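Local coordinates for adenosine deaminase (Burkholderia ambifaria, PDB 4GXW), which binds a zinc ion and probably catalyses the hydrolytic deamination of adenosine or a related purine, at residues F323-L328 / M359-L364; A169-M174 / A183-D188; F262-T267 / R287-L292. All coordinates share one frame; numbering follows the deposited sequence.

How the contacts relate
Contacts 2 and 3 pack outer layers onto strands of the zinc-binding barrel, whereas contact 1 joins two C-terminal helices away from the metal. Contact 3 is the nearest to the active site: the side chain of Val-264 is about 10 Å from the zinc, against about 14 Å for Ile-185 in contact 2. The centres of contacts 2 and 3 are about 26 Å apart. Contact 1 lies across the centre of the chain from contact 2, about 37 Å between centres, but adjoins contact 3. There the ring of Phe-323 packs against the loop 287-292, with Phe-323 CE1 3.6 Å from Pro-290 CG and Phe-323 CZ equally near Arg-287 O.

Contact 1: F323-L328 / M359-L364; sequences FTIADL and MLADTL
Ile-325, in the first turn of helix 325-338, faces Ala-361 in the second half of helix 343-371, and their CA atoms are 7.5 Å apart, the nearest backbone approach of 323-328 to 359-364. The contact is small and wholly apolar, and Ile-325 carries one side of it alone. Its two branches divide the work. With CG2 anti to the backbone N (chi1 of CG1 -62°), the branch methyl meets Ala-361 CB, Ile-325 CG2 lying 4.1 Å from that methyl. The longer arm ends at Leu-364, Ile-325 CD1 standing 3.9 Å from Leu-364 CD2. Leu-364 holds its CG anti to the backbone N as well (172°), and the two branched chains cross obliquely, methyl against methyl. Ala-361 and Leu-364 are one turn apart, so Ile-325 meets a single face of helix 343-371.

The start of helix 325-338 is fixed just before this residue by a capping box. Thr-324 is the N-cap: its OG1 accepts from Asp-327 N at 3.1 Å, and Thr-324 N donates in return to Asp-327 OD2 at 2.9 Å, a nearly straight bond (166°) that meets the carboxylate on its anti side but tilted out of the carboxylate plane. OD2 also lies in the plane of the Phe-323 ring, at its edge. Bonding at the N-terminal end of a helix would tend to keep this carboxylate ionised.

Helix 20-28 helps to close the junction: its Phe-25 touches both Ile-325 and Leu-360 and so spans the two C-terminal helices. Phe-318 of helix 310-319 packs on Ile-325 as well.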
ATOM      1  N   PHE A 323       3.621  13.246 -14.219  1.00 12.27           N
ATOM      2  CA  PHE A 323       2.492  13.897 -13.568  1.00 12.71           C
ATOM      3  C   PHE A 323       2.893  15.257 -13.025  1.00 14.23           C
ATOM      4  O   PHE A 323       3.960  15.410 -12.428  1.00 16.46           O
ATOM      5  CB  PHE A 323       1.903  12.994 -12.491  1.00 13.00           C
ATOM      6  CG  PHE A 323       1.292  11.744 -13.045  1.00 10.45           C
ATOM      7  CD1 PHE A 323       0.239  11.821 -13.951  1.00 10.77           C
ATOM      8  CD2 PHE A 323       1.790  10.496 -12.702  1.00  9.83           C
ATOM      9  CE1 PHE A 323      -0.329  10.667 -14.485  1.00 12.56           C
ATOM     10  CE2 PHE A 323       1.226   9.337 -13.226  1.00 12.32           C
ATOM     11  CZ  PHE A 323       0.169   9.428 -14.122  1.00 12.78           C
ATOM     12  N   THR A 324       2.029  16.241 -13.242  1.00 13.92           N
ATOM     13  CA  THR A 324       2.311  17.608 -12.817  1.00 14.32           C
ATOM     14  C   THR A 324       1.932  17.841 -11.365  1.00 12.88           C
ATOM     15  O   THR A 324       1.277  17.000 -10.734  1.00 12.33           O
ATOM     16  CB  THR A 324       1.507  18.602 -13.643  1.00 15.37           C
ATOM     17  OG1 THR A 324       0.112  18.382 -13.398  1.00 15.08           O
ATOM     18  CG2 THR A 324       1.815  18.441 -15.139  1.00 18.02           C
ATOM     19  N   ILE A 325       2.319  19.004 -10.850  1.00 12.97           N
ATOM     20  CA  ILE A 325       1.908  19.412  -9.513  1.00 13.48           C
ATOM     21  C   ILE A 325       0.382  19.366  -9.371  1.00 13.33           C
ATOM     22  O   ILE A 325      -0.144  18.836  -8.386  1.00 12.73           O
ATOM     23  CB  ILE A 325       2.430  20.816  -9.177  1.00 15.12           C
ATOM     24  CG1 ILE A 325       3.962  20.827  -9.184  1.00 20.48           C
ATOM     25  CG2 ILE A 325       1.907  21.251  -7.825  1.00 15.44           C
ATOM     26  CD1 ILE A 325       4.586  20.001  -8.072  1.00 24.19           C
ATOM     27  N   ALA A 326      -0.323  19.872 -10.378  1.00 12.57           N
ATOM     28  CA  ALA A 326      -1.781  19.824 -10.392  1.00 12.61           C
ATOM     29  C   ALA A 326      -2.314  18.390 -10.339  1.00 10.81           C
ATOM     30  O   ALA A 326      -3.274  18.109  -9.625  1.00 12.51           O
ATOM     31  CB  ALA A 326      -2.319  20.547 -11.616  1.00 12.05           C
ATOM     32  N   ASP A 327      -1.693  17.483 -11.092  1.00 10.63           N
ATOM     33  CA  ASP A 327      -2.058  16.067 -11.019  1.00 11.18           C
ATOM     34  C   ASP A 327      -1.888  15.516  -9.604  1.00 11.44           C
ATOM     35  O   ASP A 327      -2.738  14.770  -9.111  1.00 10.68           O
ATOM     36  CB  ASP A 327      -1.206  15.222 -11.977  1.00 11.86           C
ATOM     37  CG  ASP A 327      -1.522  15.469 -13.433  1.00 13.98           C
ATOM     38  OD1 ASP A 327      -2.699  15.746 -13.769  1.00 18.67           O
ATOM     39  OD2 ASP A 327      -0.584  15.362 -14.259  1.00 15.44           O
ATOM     40  N   LEU A 328      -0.779  15.865  -8.958  1.00  9.70           N
ATOM     41  CA  LEU A 328      -0.528  15.415  -7.586  1.00  9.97           C
ATOM     42  C   LEU A 328      -1.598  15.926  -6.610  1.00  9.79           C
ATOM     43  O   LEU A 328      -2.000  15.199  -5.706  1.00  9.27           O
ATOM     44  CB  LEU A 328       0.885  15.795  -7.117  1.00 12.71           C
ATOM     45  CG  LEU A 328       1.978  14.734  -7.330  1.00 18.52           C
ATOM     46  CD1 LEU A 328       2.027  14.239  -8.772  1.00 19.68           C
ATOM     47  CD2 LEU A 328       3.343  15.265  -6.888  1.00 17.15           C
ATOM     48  N   MET A 359      -0.439  26.226  -0.653  1.00 10.96           N
ATOM     49  CA  MET A 359       0.682  26.960  -0.075  1.00 11.09           C
ATOM     50  C   MET A 359       2.022  26.273  -0.344  1.00 10.97           C
ATOM     51  O   MET A 359       3.001  26.945  -0.670  1.00 11.90           O
ATOM     52  CB  MET A 359       0.493  27.180   1.426  1.00 11.64           C
ATOM     53  CG  MET A 359      -0.446  28.331   1.748  1.00 12.30           C
ATOM     54  SD  MET A 359      -0.439  28.791   3.483  1.00 13.51           S
ATOM     55  CE  MET A 359       1.220  29.439   3.672  1.00 14.30           C
ATOM     56  N   LEU A 360       2.066  24.949  -0.227  1.00 10.66           N
ATOM     57  CA  LEU A 360       3.301  24.219  -0.489  1.00 10.77           C
ATOM     58  C   LEU A 360       3.739  24.384  -1.941  1.00 11.66           C
ATOM     59  O   LEU A 360       4.931  24.515  -2.215  1.00 11.57           O
ATOM     60  CB  LEU A 360       3.133  22.739  -0.130  1.00 11.62           C
ATOM     61  CG  LEU A 360       2.941  22.458   1.367  1.00 12.14           C
ATOM     62  CD1 LEU A 360       2.699  20.971   1.610  1.00 11.97           C
ATOM     63  CD2 LEU A 360       4.142  22.957   2.185  1.00 14.67           C
ATOM     64  N   ALA A 361       2.778  24.398  -2.864  1.00 11.86           N
ATOM     65  CA  ALA A 361       3.081  24.628  -4.276  1.00 13.09           C
ATOM     66  C   ALA A 361       3.675  26.020  -4.521  1.00 13.07           C
ATOM     67  O   ALA A 361       4.646  26.167  -5.273  1.00 15.51           O
ATOM     68  CB  ALA A 361       1.847  24.408  -5.133  1.00 15.55           C
ATOM     69  N   ASP A 362       3.108  27.047  -3.890  1.00 12.92           N
ATOM     70  CA  ASP A 362       3.675  28.392  -4.005  1.00 14.64           C
ATOM     71  C   ASP A 362       5.074  28.472  -3.388  1.00 15.21           C
ATOM     72  O   ASP A 362       5.950  29.177  -3.898  1.00 16.31           O
ATOM     73  CB  ASP A 362       2.757  29.437  -3.358  1.00 16.98           C
ATOM     74  CG  ASP A 362       1.663  29.926  -4.293  1.00 23.10           C
ATOM     75  OD1 ASP A 362       1.644  29.517  -5.472  1.00 25.83           O
ATOM     76  OD2 ASP A 362       0.834  30.755  -3.857  1.00 22.71           O
ATOM     77  N   THR A 363       5.287  27.748  -2.296  1.00 13.16           N
ATOM     78  CA  THR A 363       6.590  27.754  -1.632  1.00 13.50           C
ATOM     79  C   THR A 363       7.646  27.022  -2.461  1.00 14.61           C
ATOM     80  O   THR A 363       8.818  27.408  -2.461  1.00 15.84           O
ATOM     81  CB  THR A 363       6.481  27.225  -0.192  1.00 15.30           C
ATOM     82  OG1 THR A 363       5.646  28.117   0.559  1.00 18.82           O
ATOM     83  CG2 THR A 363       7.846  27.125   0.477  1.00 20.60           C
ATOM     84  N   LEU A 364       7.220  25.997  -3.192  1.00 12.75           N
ATOM     85  CA  LEU A 364       8.109  25.337  -4.141  1.00 12.68           C
ATOM     86  C   LEU A 364       8.622  26.343  -5.165  1.00 13.88           C
ATOM     87  O   LEU A 364       9.818  26.381  -5.454  1.00 15.25           O
ATOM     88  CB  LEU A 364       7.412  24.148  -4.808  1.00 13.33           C
ATOM     89  CG  LEU A 364       8.139  23.465  -5.973  1.00 14.04           C
ATOM     90  CD1 LEU A 364       9.505  22.953  -5.555  1.00 15.93           C
ATOM     91  CD2 LEU A 364       7.297  22.327  -6.541  1.00 16.15           C
TER

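Contact 2: A169-M174 / A183-D188; sequences AIVDWM and AGIGID
Met-174 N donates to Ile-170 O at 2.9 Å, an ordinary helical bond in the turn from which Met-174 points to strand 184-188. Between the two segments the contact is made chiefly by apolar side chains. Met-174 sends its thioether across the gap to Ile-185, and the fit is tight: Met-174 SD lies 3.4 Å from Ile-185 CG2. A bend at the far end of the chain (chi3 64°) turns the methyl toward Gly-184, so that Met-174 CE comes 3.7 Å from the same CG2 and equally near Gly-184 O, a van der Waals approach to that carbonyl.

Ile-185 meets the helix with its branch methyl because CG1 occupies the crowded position between backbone N and carbonyl carbon (chi1 64°), which swings CG2 anti to the carbonyl carbon. Val-171, one turn before Met-174, makes a looser touch, its CG2 4.5 Å from Ile-185 CG2. Within this contact Ile-185 is therefore met at CG2 alone, by the sulfur and methyl of Met-174 and more loosely by Val-171.

Helix and strand run nearly antiparallel (160°) with axes 10.1 Å apart, as expected where the helix of a beta-alpha-beta crossover packs on the following strand. The unit is strand 151-159, helix 164-176 and strand 184-188 of the TIM barrel. Ile-185 also touches Tyr-203 and Ala-206 of helix 200-208, so its side chain packs between two helices, and Pro-156 of strand 151-159 touches both Ile-170 and Met-174.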
ATOM      1  N   ALA A 169     -12.618 -17.872   7.320  1.00  9.59           N
ATOM      2  CA  ALA A 169     -12.146 -17.886   8.706  1.00 12.16           C
ATOM      3  C   ALA A 169     -11.731 -16.490   9.185  1.00  9.90           C
ATOM      4  O   ALA A 169     -11.967 -16.120  10.338  1.00 12.11           O
ATOM      5  CB  ALA A 169     -11.002 -18.897   8.885  1.00 12.77           C
ATOM      6  N   ILE A 170     -11.127 -15.700   8.300  1.00  9.86           N
ATOM      7  CA  ILE A 170     -10.729 -14.338   8.658  1.00 11.20           C
ATOM      8  C   ILE A 170     -11.924 -13.474   9.039  1.00 10.44           C
ATOM      9  O   ILE A 170     -11.894 -12.759  10.053  1.00 11.39           O
ATOM     10  CB  ILE A 170      -9.977 -13.656   7.504  1.00 11.19           C
ATOM     11  CG1 ILE A 170      -8.625 -14.334   7.294  1.00 11.65           C
ATOM     12  CG2 ILE A 170      -9.812 -12.156   7.755  1.00 13.25           C
ATOM     13  CD1 ILE A 170      -7.905 -13.856   6.062  1.00 14.39           C
ATOM     14  N   VAL A 171     -12.981 -13.542   8.233  1.00 10.44           N
ATOM     15  CA  VAL A 171     -14.167 -12.755   8.522  1.00 10.26           C
ATOM     16  C   VAL A 171     -14.798 -13.208   9.842  1.00  9.68           C
ATOM     17  O   VAL A 171     -15.238 -12.376  10.638  1.00 10.37           O
ATOM     18  CB  VAL A 171     -15.186 -12.768   7.361  1.00 11.90           C
ATOM     19  CG1 VAL A 171     -16.361 -11.868   7.684  1.00 12.70           C
ATOM     20  CG2 VAL A 171     -14.520 -12.299   6.069  1.00 13.86           C
ATOM     21  N   ASP A 172     -14.811 -14.523  10.081  1.00 10.93           N
ATOM     22  CA  ASP A 172     -15.278 -15.067  11.362  1.00 11.24           C
ATOM     23  C   ASP A 172     -14.474 -14.470  12.529  1.00 11.57           C
ATOM     24  O   ASP A 172     -15.035 -14.026  13.534  1.00 11.41           O
ATOM     25  CB  ASP A 172     -15.172 -16.605  11.388  1.00 12.47           C
ATOM     26  CG  ASP A 172     -16.172 -17.295  10.469  1.00 18.23           C
ATOM     27  OD1 ASP A 172     -17.208 -16.686  10.122  1.00 17.37           O
ATOM     28  OD2 ASP A 172     -15.929 -18.471  10.115  1.00 21.86           O
ATOM     29  N   TRP A 173     -13.152 -14.464  12.393  1.00 10.61           N
ATOM     30  CA  TRP A 173     -12.295 -13.877  13.420  1.00 11.08           C
ATOM     31  C   TRP A 173     -12.615 -12.408  13.654  1.00  9.39           C
ATOM     32  O   TRP A 173     -12.675 -11.954  14.798  1.00 10.31           O
ATOM     33  CB  TRP A 173     -10.821 -14.023  13.039  1.00 12.21           C
ATOM     34  CG  TRP A 173     -10.266 -15.390  13.259  1.00 12.37           C
ATOM     35  CD1 TRP A 173     -10.588 -16.255  14.268  1.00 15.21           C
ATOM     36  CD2 TRP A 173      -9.281 -16.052  12.457  1.00 11.59           C
ATOM     37  NE1 TRP A 173      -9.860 -17.416  14.137  1.00 17.71           N
ATOM     38  CE2 TRP A 173      -9.057 -17.316  13.029  1.00 14.77           C
ATOM     39  CE3 TRP A 173      -8.565 -15.692  11.314  1.00 12.51           C
ATOM     40  CZ2 TRP A 173      -8.145 -18.227  12.492  1.00 18.08           C
ATOM     41  CZ3 TRP A 173      -7.660 -16.597  10.785  1.00 13.07           C
ATOM     42  CH2 TRP A 173      -7.468 -17.851  11.366  1.00 14.18           C
ATOM     43  N   MET A 174     -12.807 -11.668  12.567  1.00  8.93           N
ATOM     44  CA  MET A 174     -13.079 -10.233  12.654  1.00  9.40           C
ATOM     45  C   MET A 174     -14.388  -9.953  13.379  1.00 10.49           C
ATOM     46  O   MET A 174     -14.453  -9.057  14.219  1.00 11.64           O
ATOM     47  CB  MET A 174     -13.087  -9.592  11.265  1.00  9.85           C
ATOM     48  CG  MET A 174     -11.700  -9.546  10.615  1.00 11.11           C
ATOM     49  SD  MET A 174     -11.750  -9.110   8.872  1.00 10.54           S
ATOM     50  CE  MET A 174     -12.390  -7.433   8.940  1.00 12.42           C
ATOM     51  N   ALA A 183     -11.273  -2.172   9.816  1.00 10.47           N
ATOM     52  CA  ALA A 183     -12.265  -1.542   8.950  1.00 10.62           C
ATOM     53  C   ALA A 183     -12.786  -2.396   7.796  1.00  9.52           C
ATOM     54  O   ALA A 183     -13.863  -2.125   7.272  1.00 11.40           O
ATOM     55  CB  ALA A 183     -11.708  -0.234   8.408  1.00 13.34           C
ATOM     56  N   GLY A 184     -12.022  -3.396   7.373  1.00  9.50           N
ATOM     57  CA  GLY A 184     -12.432  -4.173   6.223  1.00  8.04           C
ATOM     58  C   GLY A 184     -11.401  -5.196   5.839  1.00  8.06           C
ATOM     59  O   GLY A 184     -10.416  -5.369   6.568  1.00  8.22           O
ATOM     60  N   ILE A 185     -11.627  -5.856   4.704  1.00  7.71           N
ATOM     61  CA  ILE A 185     -10.720  -6.892   4.223  1.00  7.25           C
ATOM     62  C   ILE A 185     -10.121  -6.558   2.871  1.00  7.73           C
ATOM     63  O   ILE A 185     -10.670  -5.765   2.101  1.00  7.68           O
ATOM     64  CB  ILE A 185     -11.388  -8.296   4.135  1.00  8.19           C
ATOM     65  CG1 ILE A 185     -12.520  -8.298   3.101  1.00 10.17           C
ATOM     66  CG2 ILE A 185     -11.861  -8.764   5.496  1.00 10.73           C
ATOM     67  CD1 ILE A 185     -12.902  -9.692   2.643  1.00 11.25           C
ATOM     68  N   GLY A 186      -8.997  -7.205   2.594  1.00  8.07           N
ATOM     69  CA  GLY A 186      -8.364  -7.174   1.289  1.00  8.52           C
ATOM     70  C   GLY A 186      -7.999  -8.586   0.844  1.00  7.13           C
ATOM     71  O   GLY A 186      -8.338  -9.566   1.524  1.00  7.35           O
ATOM     72  N   ILE A 187      -7.326  -8.703  -0.300  1.00  7.18           N
ATOM     73  CA  ILE A 187      -6.813  -9.990  -0.775  1.00  8.87           C
ATOM     74  C   ILE A 187      -5.494  -9.748  -1.495  1.00  8.22           C
ATOM     75  O   ILE A 187      -5.387  -8.829  -2.310  1.00  7.76           O
ATOM     76  CB  ILE A 187      -7.829 -10.748  -1.677  1.00  8.35           C
ATOM     77  CG1 ILE A 187      -7.309 -12.143  -2.013  1.00  8.90           C
ATOM     78  CG2 ILE A 187      -8.140  -9.982  -2.967  1.00  8.25           C
ATOM     79  CD1 ILE A 187      -8.380 -13.058  -2.598  1.00  9.83           C
ATOM     80  N   ASP A 188      -4.485 -10.546  -1.171  1.00  8.34           N
ATOM     81  CA  ASP A 188      -3.168 -10.380  -1.774  1.00  8.55           C
ATOM     82  C   ASP A 188      -2.416 -11.713  -1.870  1.00  7.99           C
ATOM     83  O   ASP A 188      -3.036 -12.778  -1.792  1.00  8.84           O
ATOM     84  CB  ASP A 188      -2.365  -9.285  -1.050  1.00  8.59           C
ATOM     85  CG  ASP A 188      -2.260  -9.511   0.451  1.00 11.74           C
ATOM     86  OD1 ASP A 188      -1.961 -10.640   0.880  1.00 15.16           O
ATOM     87  OD2 ASP A 188      -2.476  -8.545   1.219  1.00 12.35           O
TER

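Contact 3: F262-T267 / R287-L292; sequences FTVVPT and RKMPGL
Met-289 lays its terminal methyl against the inner part of the Phe-262 side chain: Met-289 CE is 3.8 Å from Phe-262 CD2 and 3.9 Å from both CB and CG of that residue. The methyl approaches the ring obliquely, and the two side chains run at about a right angle to each other. The chain of Met-289 is bent at its end (chi3 82°), which places CE on Phe-262 while the sulfur lies beside the next residue on the outer face of the strand, Met-289 SD being 4.2 Å from Val-264 CG1. Phe-262 and Val-264 alternate with Thr-263, whose CB points the other way. One methionine thus bridges two residues on the same face of the strand, and it is the sole residue of 287-292 to touch 262-267.

Thr-263 is on the inner face: its OG1 is hydrogen-bonded to ND1 of the zinc ligand His-35 and to Asp-240, which is consistent with a second-shell role in orienting that imidazole. Met-289 and Val-264 both also rest on Ile-296, so the loop 287-292 packs on the outer face of strands 261-264 and 295-298, which pair in parallel.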
ATOM      1  N   PHE A 262      -8.209   3.649  -7.359  1.00  7.72           N
ATOM      2  CA  PHE A 262      -7.211   2.607  -7.585  1.00  8.10           C
ATOM      3  C   PHE A 262      -5.939   2.982  -6.830  1.00  7.53           C
ATOM      4  O   PHE A 262      -5.367   4.050  -7.065  1.00  8.42           O
ATOM      5  CB  PHE A 262      -6.876   2.509  -9.084  1.00  8.19           C
ATOM      6  CG  PHE A 262      -8.009   1.996  -9.921  1.00  9.53           C
ATOM      7  CD1 PHE A 262      -9.083   2.820 -10.244  1.00 10.17           C
ATOM      8  CD2 PHE A 262      -8.008   0.695 -10.385  1.00 10.47           C
ATOM      9  CE1 PHE A 262     -10.137   2.345 -11.017  1.00 14.72           C
ATOM     10  CE2 PHE A 262      -9.067   0.211 -11.159  1.00 11.91           C
ATOM     11  CZ  PHE A 262     -10.125   1.038 -11.473  1.00 11.34           C
ATOM     12  N   THR A 263      -5.487   2.119  -5.926  1.00  7.76           N
ATOM     13  CA  THR A 263      -4.222   2.366  -5.260  1.00  8.59           C
ATOM     14  C   THR A 263      -3.132   1.873  -6.199  1.00  8.36           C
ATOM     15  O   THR A 263      -3.236   0.788  -6.764  1.00 10.68           O
ATOM     16  CB  THR A 263      -4.144   1.707  -3.863  1.00  7.99           C
ATOM     17  OG1 THR A 263      -4.065   0.283  -3.998  1.00  7.82           O
ATOM     18  CG2 THR A 263      -5.353   2.079  -3.011  1.00  8.80           C
ATOM     19  N   VAL A 264      -2.104   2.684  -6.402  1.00  7.69           N
ATOM     20  CA  VAL A 264      -1.039   2.328  -7.344  1.00  7.82           C
ATOM     21  C   VAL A 264       0.319   2.421  -6.669  1.00  8.41           C
ATOM     22  O   VAL A 264       0.490   3.138  -5.672  1.00  8.44           O
ATOM     23  CB  VAL A 264      -1.089   3.191  -8.637  1.00  9.00           C
ATOM     24  CG1 VAL A 264      -2.439   3.015  -9.363  1.00  9.23           C
ATOM     25  CG2 VAL A 264      -0.810   4.663  -8.317  1.00  9.07           C
ATOM     26  N   VAL A 265       1.278   1.682  -7.213  1.00  8.28           N
ATOM     27  CA  VAL A 265       2.578   1.520  -6.584  1.00  8.61           C
ATOM     28  C   VAL A 265       3.646   1.716  -7.657  1.00  9.76           C
ATOM     29  O   VAL A 265       3.884   0.824  -8.476  1.00  9.63           O
ATOM     30  CB  VAL A 265       2.698   0.109  -5.950  1.00  8.42           C
ATOM     31  CG1 VAL A 265       4.063  -0.082  -5.306  1.00  9.33           C
ATOM     32  CG2 VAL A 265       1.565  -0.126  -4.940  1.00 10.12           C
ATOM     33  N   PRO A 266       4.280   2.898  -7.683  1.00  9.98           N
ATOM     34  CA  PRO A 266       5.297   3.131  -8.716  1.00 11.02           C
ATOM     35  C   PRO A 266       6.422   2.101  -8.686  1.00 11.02           C
ATOM     36  O   PRO A 266       6.938   1.727  -9.742  1.00 11.55           O
ATOM     37  CB  PRO A 266       5.793   4.561  -8.428  1.00 11.71           C
ATOM     38  CG  PRO A 266       5.157   4.983  -7.132  1.00 12.32           C
ATOM     39  CD  PRO A 266       3.958   4.114  -6.921  1.00  9.17           C
ATOM     40  N   THR A 267       6.775   1.608  -7.505  1.00  9.51           N
ATOM     41  CA  THR A 267       7.825   0.601  -7.386  1.00 10.96           C
ATOM     42  C   THR A 267       7.346  -0.844  -7.578  1.00  9.48           C
ATOM     43  O   THR A 267       8.053  -1.767  -7.174  1.00 11.51           O
ATOM     44  CB  THR A 267       8.534   0.711  -6.026  1.00 11.06           C
ATOM     45  OG1 THR A 267       7.565   0.620  -4.972  1.00 11.95           O
ATOM     46  CG2 THR A 267       9.260   2.046  -5.925  1.00 12.62           C
ATOM     47  N   ARG A 287       0.922   4.990 -15.796  1.00 11.53           N
ATOM     48  CA  ARG A 287       1.113   6.289 -16.436  1.00 12.61           C
ATOM     49  C   ARG A 287      -0.130   6.738 -17.218  1.00 12.19           C
ATOM     50  O   ARG A 287      -0.402   7.941 -17.321  1.00 13.28           O
ATOM     51  CB  ARG A 287       2.338   6.236 -17.360  1.00 12.59           C
ATOM     52  CG  ARG A 287       2.797   7.571 -17.916  1.00 14.31           C
ATOM     53  CD  ARG A 287       3.852   7.376 -19.004  1.00 18.90           C
ATOM     54  NE  ARG A 287       4.450   8.647 -19.393  1.00 23.44           N
ATOM     55  CZ  ARG A 287       5.593   9.101 -18.894  1.00 22.26           C
ATOM     56  NH1 ARG A 287       6.077  10.273 -19.285  1.00 24.75           N
ATOM     57  NH2 ARG A 287       6.256   8.369 -18.005  1.00 22.85           N
ATOM     58  N   LYS A 288      -0.875   5.771 -17.743  1.00 12.20           N
ATOM     59  CA  LYS A 288      -2.024   6.044 -18.605  1.00 14.00           C
ATOM     60  C   LYS A 288      -3.344   6.120 -17.844  1.00 14.56           C
ATOM     61  O   LYS A 288      -4.352   6.529 -18.406  1.00 13.46           O
ATOM     62  CB  LYS A 288      -2.175   4.945 -19.664  1.00 17.04           C
ATOM     63  CG  LYS A 288      -0.955   4.645 -20.514  1.00 26.40           C
ATOM     64  CD  LYS A 288      -1.181   3.346 -21.288  1.00 33.63           C
ATOM     65  CE  LYS A 288      -0.091   3.072 -22.317  1.00 36.10           C
ATOM     66  NZ  LYS A 288       1.131   2.476 -21.702  1.00 31.88           N
ATOM     67  N   MET A 289      -3.359   5.692 -16.588  1.00 11.45           N
ATOM     68  CA  MET A 289      -4.640   5.549 -15.891  1.00 10.66           C
ATOM     69  C   MET A 289      -5.444   6.860 -15.701  1.00 11.43           C
ATOM     70  O   MET A 289      -6.646   6.891 -15.983  1.00 10.92           O
ATOM     71  CB  MET A 289      -4.485   4.744 -14.588  1.00 11.14           C
ATOM     72  CG  MET A 289      -4.171   3.262 -14.838  1.00  9.79           C
ATOM     73  SD  MET A 289      -3.637   2.358 -13.380  1.00 10.77           S
ATOM     74  CE  MET A 289      -5.194   1.973 -12.583  1.00 11.52           C
ATOM     75  N   PRO A 290      -4.793   7.950 -15.257  1.00 10.52           N
ATOM     76  CA  PRO A 290      -5.563   9.192 -15.087  1.00 10.20           C
ATOM     77  C   PRO A 290      -6.151   9.725 -16.403  1.00 11.68           C
ATOM     78  O   PRO A 290      -7.273  10.240 -16.413  1.00 11.62           O
ATOM     79  CB  PRO A 290      -4.529  10.164 -14.487  1.00  9.83           C
ATOM     80  CG  PRO A 290      -3.570   9.263 -13.749  1.00  9.74           C
ATOM     81  CD  PRO A 290      -3.443   8.063 -14.668  1.00 10.39           C
ATOM     82  N   GLY A 291      -5.413   9.587 -17.508  1.00 10.96           N
ATOM     83  CA  GLY A 291      -5.902  10.015 -18.811  1.00 11.71           C
ATOM     84  C   GLY A 291      -7.105   9.212 -19.285  1.00 12.03           C
ATOM     85  O   GLY A 291      -7.838   9.645 -20.174  1.00 15.56           O
ATOM     86  N   LEU A 292      -7.300   8.035 -18.700  1.00 12.17           N
ATOM     87  CA  LEU A 292      -8.462   7.204 -18.981  1.00 14.50           C
ATOM     88  C   LEU A 292      -9.614   7.516 -18.013  1.00 16.53           C
ATOM     89  O   LEU A 292     -10.635   6.817 -17.999  1.00 15.34           O
ATOM     90  CB  LEU A 292      -8.073   5.724 -18.923  1.00 16.02           C
ATOM     91  CG  LEU A 292      -7.371   5.195 -20.177  1.00 14.79           C
ATOM     92  CD1 LEU A 292      -6.664   3.875 -19.900  1.00 17.23           C
ATOM     93  CD2 LEU A 292      -8.393   5.033 -21.299  1.00 20.88           C
TER